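Local coordinates for protein cytosol aminopeptidase (Staphylococcus aureus subsp. aureus, PDB 3KZW) that probably removes N-terminal amino acids from peptides, as a metal-dependent leucyl aminopeptidase of the cytosol aminopeptidase family, at residues Ser199-Arg204 against Pro500-Pro506; Ala366-Leu370 against Val453-Asn457; Leu393-Ala397 against Lys461-Ala465; Gly402-Ala406 against Asp482-Pro486. All coordinates share one frame; numbering follows the deposited sequence.

Contact 1. Residues Ser199-Arg204 against Pro500-Pro506; sequences SINLAR and PTGFMIP
I200 and I505 interlock where helix 188-208 faces the turn that leads into helix 505-512. The shape is complementary at three points. I200 CG2 points into the hollow left by G502, which has no side chain, and ends 4.1 Å from G502 CA. Its other branch, CG1, slides past I505 in the opposite direction and lies 3.9 Å from I505 CG2, while CD1 reaches the P506 ring at about a right angle. In return I505 CD1 settles on the helix surface beside A203 CB, at 3.8 Å, and close over I200 CA. At the far end the P500 ring rests on the helix at R204, its CG 3.8 Å from R204 CA.

R204 runs extended from CG to NE (chi2 171°), which carries NE past the P500 ring to the carbonyl behind it. The NE to P500 O hydrogen bond is 3.0 Å long and bent (141°), with the oxygen near one edge of the guanidinium but tilted from its plane. I200 CG2 lies over the rim of one face. NH1 bonds to N201 OD1 and to the carbonyl of R157, and NH2 to that of N495. The buried guanidinium is thus gripped by neutral oxygens of R157, N201, N495 and P500, which would spread its charge over backbone dipoles and an amide and limit its rotation.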
loop_
_atom_site.group_PDB
_atom_site.type_symbol
_atom_site.label_atom_id
_atom_site.label_comp_id
_atom_site.label_asym_id
_atom_site.label_seq_id
_atom_site.Cartn_x
_atom_site.Cartn_y
_atom_site.Cartn_z
ATOM N N SER A 199 17.038 -31.115 25.529
ATOM C CA SER A 199 15.690 -30.608 25.772
ATOM C C SER A 199 15.375 -29.432 24.854
ATOM O O SER A 199 14.243 -29.293 24.382
ATOM C CB SER A 199 15.522 -30.195 27.234
ATOM O OG SER A 199 15.716 -31.302 28.093
ATOM N N ILE A 200 16.382 -28.593 24.608
ATOM C CA ILE A 200 16.265 -27.467 23.679
ATOM C C ILE A 200 16.062 -27.980 22.255
ATOM O O ILE A 200 15.219 -27.466 21.515
ATOM C CB ILE A 200 17.497 -26.524 23.765
ATOM C CG1 ILE A 200 17.533 -25.826 25.132
ATOM C CG2 ILE A 200 17.476 -25.490 22.639
ATOM C CD1 ILE A 200 18.852 -25.159 25.468
ATOM N N ASN A 201 16.823 -29.009 21.893
ATOM C CA ASN A 201 16.722 -29.631 20.575
ATOM C C ASN A 201 15.399 -30.353 20.351
ATOM O O ASN A 201 14.919 -30.434 19.220
ATOM C CB ASN A 201 17.904 -30.576 20.333
ATOM C CG ASN A 201 19.222 -29.836 20.162
ATOM O OD1 ASN A 201 19.260 -28.606 20.103
ATOM N ND2 ASN A 201 20.312 -30.588 20.075
ATOM N N LEU A 202 14.817 -30.876 21.429
ATOM C CA LEU A 202 13.504 -31.512 21.364
ATOM C C LEU A 202 12.443 -30.482 20.991
ATOM O O LEU A 202 11.571 -30.755 20.166
ATOM C CB LEU A 202 13.151 -32.190 22.695
ATOM C CG LEU A 202 11.764 -32.845 22.807
ATOM C CD1 LEU A 202 11.657 -34.098 21.941
ATOM C CD2 LEU A 202 11.430 -33.165 24.253
ATOM N N ALA A 203 12.534 -29.304 21.607
ATOM C CA ALA A 203 11.647 -28.184 21.310
ATOM C C ALA A 203 11.837 -27.717 19.867
ATOM O O ALA A 203 10.861 -27.445 19.159
ATOM C CB ALA A 203 11.892 -27.046 22.284
ATOM N N ARG A 204 13.099 -27.640 19.444
ATOM C CA ARG A 204 13.460 -27.264 18.079
ATOM C C ARG A 204 12.879 -28.218 17.043
ATOM O O ARG A 204 12.417 -27.780 15.990
ATOM C CB ARG A 204 14.979 -27.218 17.922
ATOM C CG ARG A 204 15.641 -25.970 18.457
ATOM C CD ARG A 204 17.143 -26.140 18.435
ATOM N NE ARG A 204 17.847 -24.866 18.514
ATOM C CZ ARG A 204 19.165 -24.739 18.606
ATOM N NH1 ARG A 204 19.947 -25.809 18.642
ATOM N NH2 ARG A 204 19.706 -23.533 18.673
ATOM N N PRO A 500 14.263 -22.201 15.052
ATOM C CA PRO A 500 13.888 -22.114 16.461
ATOM C C PRO A 500 15.110 -22.089 17.372
ATOM O O PRO A 500 16.075 -22.820 17.139
ATOM C CB PRO A 500 13.073 -23.388 16.687
ATOM C CG PRO A 500 13.521 -24.325 15.625
ATOM C CD PRO A 500 13.822 -23.469 14.446
ATOM N N THR A 501 15.059 -21.240 18.394
ATOM C CA THR A 501 16.185 -21.034 19.297
ATOM C C THR A 501 16.032 -21.804 20.603
ATOM O O THR A 501 17.019 -22.052 21.296
ATOM C CB THR A 501 16.359 -19.544 19.638
ATOM O OG1 THR A 501 15.132 -19.036 20.170
ATOM C CG2 THR A 501 16.738 -18.746 18.400
ATOM N N GLY A 502 14.797 -22.179 20.931
ATOM C CA GLY A 502 14.479 -22.786 22.222
ATOM C C GLY A 502 14.526 -21.745 23.325
ATOM O O GLY A 502 14.829 -22.055 24.478
ATOM N N PHE A 503 14.217 -20.503 22.958
ATOM C CA PHE A 503 14.315 -19.355 23.856
ATOM C C PHE A 503 13.500 -19.534 25.133
ATOM O O PHE A 503 12.396 -20.085 25.103
ATOM C CB PHE A 503 13.883 -18.079 23.127
ATOM C CG PHE A 503 14.522 -16.830 23.661
ATOM C CD1 PHE A 503 15.828 -16.498 23.311
ATOM C CD2 PHE A 503 13.819 -15.985 24.512
ATOM C CE1 PHE A 503 16.425 -15.342 23.805
ATOM C CE2 PHE A 503 14.409 -14.824 25.013
ATOM C CZ PHE A 503 15.712 -14.502 24.657
ATOM N N MET A 504 14.067 -19.063 26.246
ATOM C CA MET A 504 13.464 -19.139 27.587
ATOM C C MET A 504 13.778 -20.425 28.352
ATOM O O MET A 504 13.803 -20.413 29.583
ATOM C CB MET A 504 11.945 -18.885 27.570
ATOM C CG MET A 504 11.524 -17.465 27.192
ATOM S SD MET A 504 12.324 -16.154 28.131
ATOM C CE MET A 504 11.795 -16.540 29.807
ATOM N N ILE A 505 14.005 -21.524 27.633
ATOM C CA ILE A 505 14.313 -22.815 28.266
ATOM C C ILE A 505 15.499 -22.723 29.241
ATOM O O ILE A 505 15.370 -23.159 30.385
ATOM C CB ILE A 505 14.502 -23.967 27.234
ATOM C CG1 ILE A 505 13.221 -24.166 26.415
ATOM C CG2 ILE A 505 14.896 -25.272 27.938
ATOM C CD1 ILE A 505 13.381 -25.075 25.209
ATOM N N PRO A 506 16.642 -22.137 28.810
ATOM C CA PRO A 506 17.753 -21.969 29.757
ATOM C C PRO A 506 17.379 -21.146 30.995
ATOM O O PRO A 506 17.771 -21.508 32.106
ATOM C CB PRO A 506 18.810 -21.227 28.933
ATOM C CG PRO A 506 18.508 -21.580 27.531
ATOM C CD PRO A 506 17.017 -21.679 27.458
#

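Contact 2. Residues Ala366-Leu370 against Val453-Asn457; sequences AEGRL and VNHTN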
loop_
_atom_site.group_PDB
_atom_site.type_symbol
_atom_site.label_atom_id
_atom_site.label_comp_id
_atom_site.label_asym_id
_atom_site.label_seq_id
_atom_site.Cartn_x
_atom_site.Cartn_y
_atom_site.Cartn_z
ATOM N N ALA A 366 -5.455 -12.257 15.934
ATOM C CA ALA A 366 -5.183 -12.213 17.364
ATOM C C ALA A 366 -5.705 -13.495 18.020
ATOM O O ALA A 366 -6.461 -13.450 18.996
ATOM C CB ALA A 366 -5.816 -10.979 17.986
ATOM N N GLU A 367 -5.288 -14.634 17.469
ATOM C CA GLU A 367 -5.782 -15.948 17.888
ATOM C C GLU A 367 -5.063 -16.482 19.131
ATOM O O GLU A 367 -5.634 -17.261 19.899
ATOM C CB GLU A 367 -5.695 -16.955 16.725
ATOM C CG GLU A 367 -4.334 -17.645 16.514
ATOM C CD GLU A 367 -3.212 -16.708 16.056
ATOM O OE1 GLU A 367 -3.477 -15.724 15.331
ATOM O OE2 GLU A 367 -2.042 -16.976 16.410
ATOM N N GLY A 368 -3.818 -16.050 19.321
ATOM C CA GLY A 368 -2.974 -16.548 20.401
ATOM C C GLY A 368 -3.532 -16.249 21.775
ATOM O O GLY A 368 -3.620 -17.138 22.621
ATOM N N ARG A 369 -3.915 -14.995 21.994
ATOM C CA ARG A 369 -4.477 -14.564 23.273
ATOM C C ARG A 369 -5.783 -15.291 23.612
ATOM O O ARG A 369 -6.124 -15.453 24.784
ATOM C CB ARG A 369 -4.675 -13.042 23.296
ATOM C CG ARG A 369 -5.669 -12.503 22.271
ATOM C CD ARG A 369 -5.484 -11.015 22.042
ATOM N NE ARG A 369 -4.338 -10.728 21.180
ATOM C CZ ARG A 369 -3.990 -9.515 20.759
ATOM N NH1 ARG A 369 -4.694 -8.448 21.115
ATOM N NH2 ARG A 369 -2.930 -9.365 19.978
ATOM N N LEU A 370 -6.499 -15.733 22.579
ATOM C CA LEU A 370 -7.754 -16.461 22.757
ATOM C C LEU A 370 -7.525 -17.866 23.307
ATOM O O LEU A 370 -8.168 -18.260 24.279
ATOM C CB LEU A 370 -8.546 -16.520 21.447
ATOM C CG LEU A 370 -9.088 -15.203 20.877
ATOM C CD1 LEU A 370 -9.586 -15.408 19.458
ATOM C CD2 LEU A 370 -10.189 -14.607 21.753
ATOM N N VAL A 453 -13.157 -7.783 24.513
ATOM C CA VAL A 453 -12.798 -7.689 23.099
ATOM C C VAL A 453 -11.335 -8.122 22.940
ATOM O O VAL A 453 -10.516 -7.882 23.834
ATOM C CB VAL A 453 -13.071 -6.262 22.527
ATOM C CG1 VAL A 453 -12.091 -5.225 23.087
ATOM C CG2 VAL A 453 -13.047 -6.269 21.008
ATOM N N ASN A 454 -11.012 -8.773 21.824
ATOM C CA ASN A 454 -9.680 -9.359 21.651
ATOM C C ASN A 454 -8.676 -8.475 20.905
ATOM O O ASN A 454 -7.520 -8.862 20.719
ATOM C CB ASN A 454 -9.770 -10.755 21.005
ATOM C CG ASN A 454 -9.838 -10.708 19.484
ATOM O OD1 ASN A 454 -10.537 -9.878 18.899
ATOM N ND2 ASN A 454 -9.113 -11.615 18.837
ATOM N N HIS A 455 -9.113 -7.291 20.483
ATOM C CA HIS A 455 -8.267 -6.422 19.669
ATOM C C HIS A 455 -8.604 -4.944 19.834
ATOM O O HIS A 455 -9.772 -4.570 19.950
ATOM C CB HIS A 455 -8.373 -6.821 18.194
ATOM C CG HIS A 455 -7.353 -6.172 17.308
ATOM N ND1 HIS A 455 -7.686 -5.235 16.352
ATOM C CD2 HIS A 455 -6.009 -6.337 17.222
ATOM C CE1 HIS A 455 -6.591 -4.848 15.719
ATOM N NE2 HIS A 455 -5.560 -5.498 16.231
ATOM N N THR A 456 -7.562 -4.117 19.842
ATOM C CA THR A 456 -7.710 -2.665 19.847
ATOM C C THR A 456 -7.121 -2.079 18.564
ATOM O O THR A 456 -6.121 -2.586 18.035
ATOM C CB THR A 456 -7.030 -2.014 21.086
ATOM O OG1 THR A 456 -7.203 -0.592 21.044
ATOM C CG2 THR A 456 -5.527 -2.347 21.150
ATOM N N ASN A 457 -7.742 -1.017 18.064
ATOM C CA ASN A 457 -7.192 -0.298 16.919
ATOM C C ASN A 457 -6.164 0.746 17.344
ATOM O O ASN A 457 -5.446 1.303 16.505
ATOM C CB ASN A 457 -8.306 0.328 16.085
ATOM C CG ASN A 457 -9.086 -0.708 15.288
ATOM O OD1 ASN A 457 -8.508 -1.481 14.514
ATOM N ND2 ASN A 457 -10.405 -0.725 15.469
#
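N454 and A366 share the clearest hydrogen bond of this contact: the side-chain amide ND2 donates to A366 O over 3.2 Å. The bond is bent, 136° at the hydrogen, and the donor stands above the carbonyl plane. The amide is held at both ends, since OD1 accepts from the backbone N of M362 and ND2 also reaches N363 O, so its flip is fixed by three backbone groups of the 362-366 loop. A second, weak bond runs the other way, from R369 NH1 to the backbone O of N454 at 2.9 Å, with only 118° at the hydrogen. R369 gets there by a kink at chi3 (78°), which brings NH1 round to the carbonyl, obliquely to the guanidinium, and CD itself lies 3.2 Å from N454 O.

Packing closes round these bonds. A366 CB sits over the rim of one guanidinium face of R369, and the same methyl lies 3.5 Å from N454 ND2. L370, the residue after R369, meets the asparagine with its branches, CD2 3.9 Å from N454 CB, and also packs on L249 and V253 of helix 248-254. F464, A465 and F468 of helix 461-470 also touch R369.

A366-L370 supplies the last five residues of the NTDAEGRL signature of the leucyl aminopeptidase family. E367 starts off away from N454, and its carboxylate lies near D288, D306 and D365, with K283 at a long, weak ion-pair distance. This arrangement is consistent with the two-metal site known from relatives, and N454 ties 453-457 to the loop that carries the signature.

Contact 3. Residues Leu393-Ala397 against Lys461-Ala465; sequences LTGAA and KALFA
Alanine-rich apolar packing joins L393-A397, the loop and first turn of helix 395-401, to the opening turns of helix 461-470, with A396 and A397 packed against A462. Small side chains let the backbones come close: A397 CA and A462 CA are 5.5 Å apart. A462 CB fits against the backbone at A397 N, at 3.9 Å, and has the methyls of A396 and A397 at almost equal distances. A396 CB in turn bridges two residues of the partner helix, touching K461 CB at 4.1 Å and A462 N.

T394 lies alongside the same helix with both of its branches. CG2, anti to the backbone N, comes over A462 and is 3.9 Å from A462 CA. OG1, the other branch, is 3.9 Å from A465 CB and as near A462 CA, and spends its polarity elsewhere, in a hydrogen bond to D482 OD2. One turn along the helix, A465 CB touches both that hydroxyl and L393 CD1, the latter at 3.8 Å. L393 also packs on L372 of helix 368-380, and its backbone N binds D482 OD1, so the one carboxylate fixes both residues that lead into helix 395-401.

Of the K461 side chain CB makes the contact, and the amine leads off to G458 O. Beyond, A396 packs on V399 of the third subunit, and L463 on L401 of it. Cohesion across the interface itself is therefore van der Waals contact between methyls and short branches, and the polar groups of T394 and K461 are satisfied by residues outside it.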
loop_
_atom_site.group_PDB
_atom_site.type_symbol
_atom_site.label_atom_id
_atom_site.label_comp_id
_atom_site.label_asym_id
_atom_site.label_seq_id
_atom_site.Cartn_x
_atom_site.Cartn_y
_atom_site.Cartn_z
ATOM N N LEU A 393 3.261 -14.043 20.346
ATOM C CA LEU A 393 1.996 -13.314 20.215
ATOM C C LEU A 393 2.000 -12.163 19.219
ATOM O O LEU A 393 1.343 -12.232 18.185
ATOM C CB LEU A 393 1.516 -12.785 21.575
ATOM C CG LEU A 393 0.664 -13.655 22.499
ATOM C CD1 LEU A 393 -0.152 -12.754 23.413
ATOM C CD2 LEU A 393 -0.254 -14.597 21.733
ATOM N N THR A 394 2.740 -11.106 19.544
ATOM C CA THR A 394 2.528 -9.800 18.926
ATOM C C THR A 394 3.688 -9.337 18.055
ATOM O O THR A 394 4.854 -9.516 18.407
ATOM C CB THR A 394 2.270 -8.722 20.006
ATOM O OG1 THR A 394 1.557 -9.297 21.105
ATOM C CG2 THR A 394 1.443 -7.594 19.444
ATOM N N GLY A 395 3.356 -8.733 16.918
ATOM C CA GLY A 395 4.340 -8.036 16.103
ATOM C C GLY A 395 4.841 -6.783 16.801
ATOM O O GLY A 395 6.001 -6.402 16.643
ATOM N N ALA A 396 3.966 -6.152 17.585
ATOM C CA ALA A 396 4.296 -4.920 18.311
ATOM C C ALA A 396 5.420 -5.101 19.334
ATOM O O ALA A 396 6.180 -4.169 19.589
ATOM C CB ALA A 396 3.056 -4.339 18.976
ATOM N N ALA A 397 5.519 -6.298 19.910
ATOM C CA ALA A 397 6.608 -6.629 20.833
ATOM C C ALA A 397 7.960 -6.614 20.121
ATOM O O ALA A 397 8.964 -6.191 20.696
ATOM C CB ALA A 397 6.361 -7.977 21.491
ATOM N N LYS A 461 -0.234 -2.435 21.425
ATOM C CA LYS A 461 -0.925 -3.705 21.191
ATOM C C LYS A 461 -0.347 -4.883 21.975
ATOM O O LYS A 461 -1.084 -5.789 22.362
ATOM C CB LYS A 461 -0.954 -4.035 19.699
ATOM C CG LYS A 461 -1.901 -3.175 18.888
ATOM C CD LYS A 461 -1.905 -3.592 17.424
ATOM C CE LYS A 461 -2.966 -2.847 16.631
ATOM N NZ LYS A 461 -2.658 -1.396 16.504
ATOM N N ALA A 462 0.966 -4.868 22.202
ATOM C CA ALA A 462 1.618 -5.903 23.001
ATOM C C ALA A 462 1.149 -5.845 24.453
ATOM O O ALA A 462 0.968 -6.881 25.095
ATOM C CB ALA A 462 3.134 -5.776 22.917
ATOM N N LEU A 463 0.942 -4.629 24.954
ATOM C CA LEU A 463 0.461 -4.424 26.320
ATOM C C LEU A 463 -0.994 -4.878 26.447
ATOM O O LEU A 463 -1.381 -5.475 27.455
ATOM C CB LEU A 463 0.601 -2.954 26.744
ATOM C CG LEU A 463 1.838 -2.119 26.396
ATOM C CD1 LEU A 463 1.692 -0.742 27.007
ATOM C CD2 LEU A 463 3.139 -2.765 26.854
ATOM N N PHE A 464 -1.786 -4.593 25.414
ATOM C CA PHE A 464 -3.179 -5.028 25.345
ATOM C C PHE A 464 -3.289 -6.553 25.392
ATOM O O PHE A 464 -4.061 -7.099 26.181
ATOM C CB PHE A 464 -3.846 -4.493 24.071
ATOM C CG PHE A 464 -5.307 -4.835 23.956
ATOM C CD1 PHE A 464 -5.712 -6.065 23.455
ATOM C CD2 PHE A 464 -6.278 -3.923 24.347
ATOM C CE1 PHE A 464 -7.058 -6.385 23.353
ATOM C CE2 PHE A 464 -7.629 -4.234 24.243
ATOM C CZ PHE A 464 -8.018 -5.468 23.747
ATOM N N ALA A 465 -2.519 -7.230 24.540
ATOM C CA ALA A 465 -2.504 -8.689 24.489
ATOM C C ALA A 465 -2.166 -9.306 25.849
ATOM O O ALA A 465 -2.802 -10.272 26.277
ATOM C CB ALA A 465 -1.530 -9.166 23.431
#

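Contact 4. Residues Gly402-Ala406 against Asp482-Pro486; sequences GDDKA and DIAGP. With NA (sodium ion), chain S.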
loop_
_atom_site.group_PDB
_atom_site.type_symbol
_atom_site.label_atom_id
_atom_site.label_comp_id
_atom_site.label_asym_id
_atom_site.label_seq_id
_atom_site.Cartn_x
_atom_site.Cartn_y
_atom_site.Cartn_z
ATOM N N GLY A 402 12.905 -5.109 19.481
ATOM C CA GLY A 402 13.749 -5.715 18.454
ATOM C C GLY A 402 13.507 -7.205 18.359
ATOM O O GLY A 402 12.800 -7.781 19.185
ATOM N N ASP A 403 14.106 -7.831 17.352
ATOM C CA ASP A 403 13.888 -9.247 17.075
ATOM C C ASP A 403 14.601 -10.195 18.043
ATOM O O ASP A 403 14.247 -11.368 18.131
ATOM C CB ASP A 403 14.318 -9.568 15.644
ATOM C CG ASP A 403 13.680 -10.836 15.124
ATOM O OD1 ASP A 403 12.480 -10.791 14.752
ATOM O OD2 ASP A 403 14.371 -11.883 15.097
ATOM N N ASP A 404 15.597 -9.692 18.766
ATOM C CA ASP A 404 16.465 -10.549 19.579
ATOM C C ASP A 404 16.180 -10.527 21.089
ATOM O O ASP A 404 16.891 -11.169 21.865
ATOM C CB ASP A 404 17.938 -10.222 19.303
ATOM C CG ASP A 404 18.266 -8.746 19.498
ATOM O OD1 ASP A 404 17.345 -7.928 19.714
ATOM O OD2 ASP A 404 19.467 -8.402 19.428
ATOM N N LYS A 405 15.149 -9.789 21.496
ATOM C CA LYS A 405 14.796 -9.654 22.909
ATOM C C LYS A 405 13.355 -10.085 23.158
ATOM O O LYS A 405 12.491 -9.893 22.303
ATOM C CB LYS A 405 14.988 -8.208 23.378
ATOM C CG LYS A 405 16.353 -7.620 23.081
ATOM C CD LYS A 405 16.409 -6.150 23.444
ATOM C CE LYS A 405 17.523 -5.441 22.693
ATOM N NZ LYS A 405 17.264 -5.359 21.229
ATOM N N ALA A 406 13.101 -10.662 24.328
ATOM C CA ALA A 406 11.755 -11.086 24.712
ATOM C C ALA A 406 11.069 -10.047 25.595
ATOM O O ALA A 406 11.727 -9.345 26.371
ATOM C CB ALA A 406 11.803 -12.423 25.419
ATOM N N ASP A 482 6.146 -12.758 25.864
ATOM C CA ASP A 482 5.962 -12.594 24.424
ATOM C C ASP A 482 7.300 -12.822 23.729
ATOM O O ASP A 482 8.180 -11.959 23.746
ATOM C CB ASP A 482 5.398 -11.208 24.094
ATOM C CG ASP A 482 4.714 -11.154 22.727
ATOM O OD1 ASP A 482 5.007 -11.999 21.847
ATOM O OD2 ASP A 482 3.872 -10.252 22.527
ATOM N N ILE A 483 7.441 -14.001 23.130
ATOM C CA ILE A 483 8.688 -14.410 22.490
ATOM C C ILE A 483 8.562 -14.446 20.962
ATOM O O ILE A 483 9.221 -15.241 20.294
ATOM C CB ILE A 483 9.200 -15.777 23.038
ATOM C CG1 ILE A 483 8.145 -16.878 22.863
ATOM C CG2 ILE A 483 9.608 -15.642 24.498
ATOM C CD1 ILE A 483 8.692 -18.294 22.966
ATOM N N ALA A 484 7.725 -13.567 20.417
ATOM C CA ALA A 484 7.517 -13.486 18.972
ATOM C C ALA A 484 8.823 -13.258 18.212
ATOM O O ALA A 484 9.018 -13.790 17.115
ATOM C CB ALA A 484 6.506 -12.398 18.642
ATOM N N GLY A 485 9.714 -12.473 18.808
ATOM C CA GLY A 485 10.999 -12.159 18.206
ATOM C C GLY A 485 12.061 -13.227 18.400
ATOM O O GLY A 485 12.492 -13.847 17.425
ATOM N N PRO A 486 12.501 -13.442 19.654
ATOM C CA PRO A 486 13.676 -14.278 19.925
ATOM C C PRO A 486 13.461 -15.792 19.827
ATOM O O PRO A 486 14.431 -16.543 19.925
ATOM C CB PRO A 486 14.053 -13.884 21.357
ATOM C CG PRO A 486 12.772 -13.493 21.978
ATOM C CD PRO A 486 11.953 -12.856 20.892
HETATM NA NA NA S . 11.817 -13.974 14.740
HETATM O O HOH W 1 13.727 -14.176 13.339
#
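A sodium site marks this loop-to-loop contact, in which D403, just after helix 395-401, faces G485 in the turn that follows strand 478-482. The ion is bound by G485 O at 2.8 Å, by a water at 2.4 Å from the sodium, and by T488 OG1. D403 stands in the second shell: its CG is anti to the backbone N (chi1 -159°), which swings the carboxylate out beside the ion, yet OD1 and OD2 each remain 3.3 Å from the sodium. The link runs through the water, which donates to D403 OD2 at 3.0 Å. A carboxylate so near would be expected to help balance the charge of the ion.

Away from the metal, P486 is the apolar wedge. Its CD and CG atoms lie against the K405 carbonyl, and CG reaches A406 CB at 3.7 Å. The same A406 methyl meets I483 CG2 at 4.0 Å. K405 starts off away from 482-486, NZ bridging to D404 OD1 at 3.0 Å on its syn side and also bonding to L401 O.

This pair meets the third subunit, where E440 pairs with K405 and T439 bonds to D404. Within the chain, A406 starts strand 406-411, which runs antiparallel to 478-482, while D482 at the end of the latter pairs through its backbone with A407, and F503 packs on both A406 and P486.

In the fold
From the N terminus, the first segment met is 199-204, which waits almost 300 residues for its partner 500-506; contact 1 thus closes a long loop within which the other three contacts nest. Inside it the segments 366-370, 393-397 and 402-406 come first and their partners follow in the same order, so contacts 2, 3 and 4 all cross one another. In space they form a chain: contact 2 touches 3 through R369 and F464, 3 touches 4 through D482, and 4 touches 1 where T501 bonds to P486. Together they tie helices 368-380, 395-401 and 461-470 to strand 478-482 and, by contact 1, to helices 188-208 and 505-512; contacts 3 and 4 also reach the third subunit.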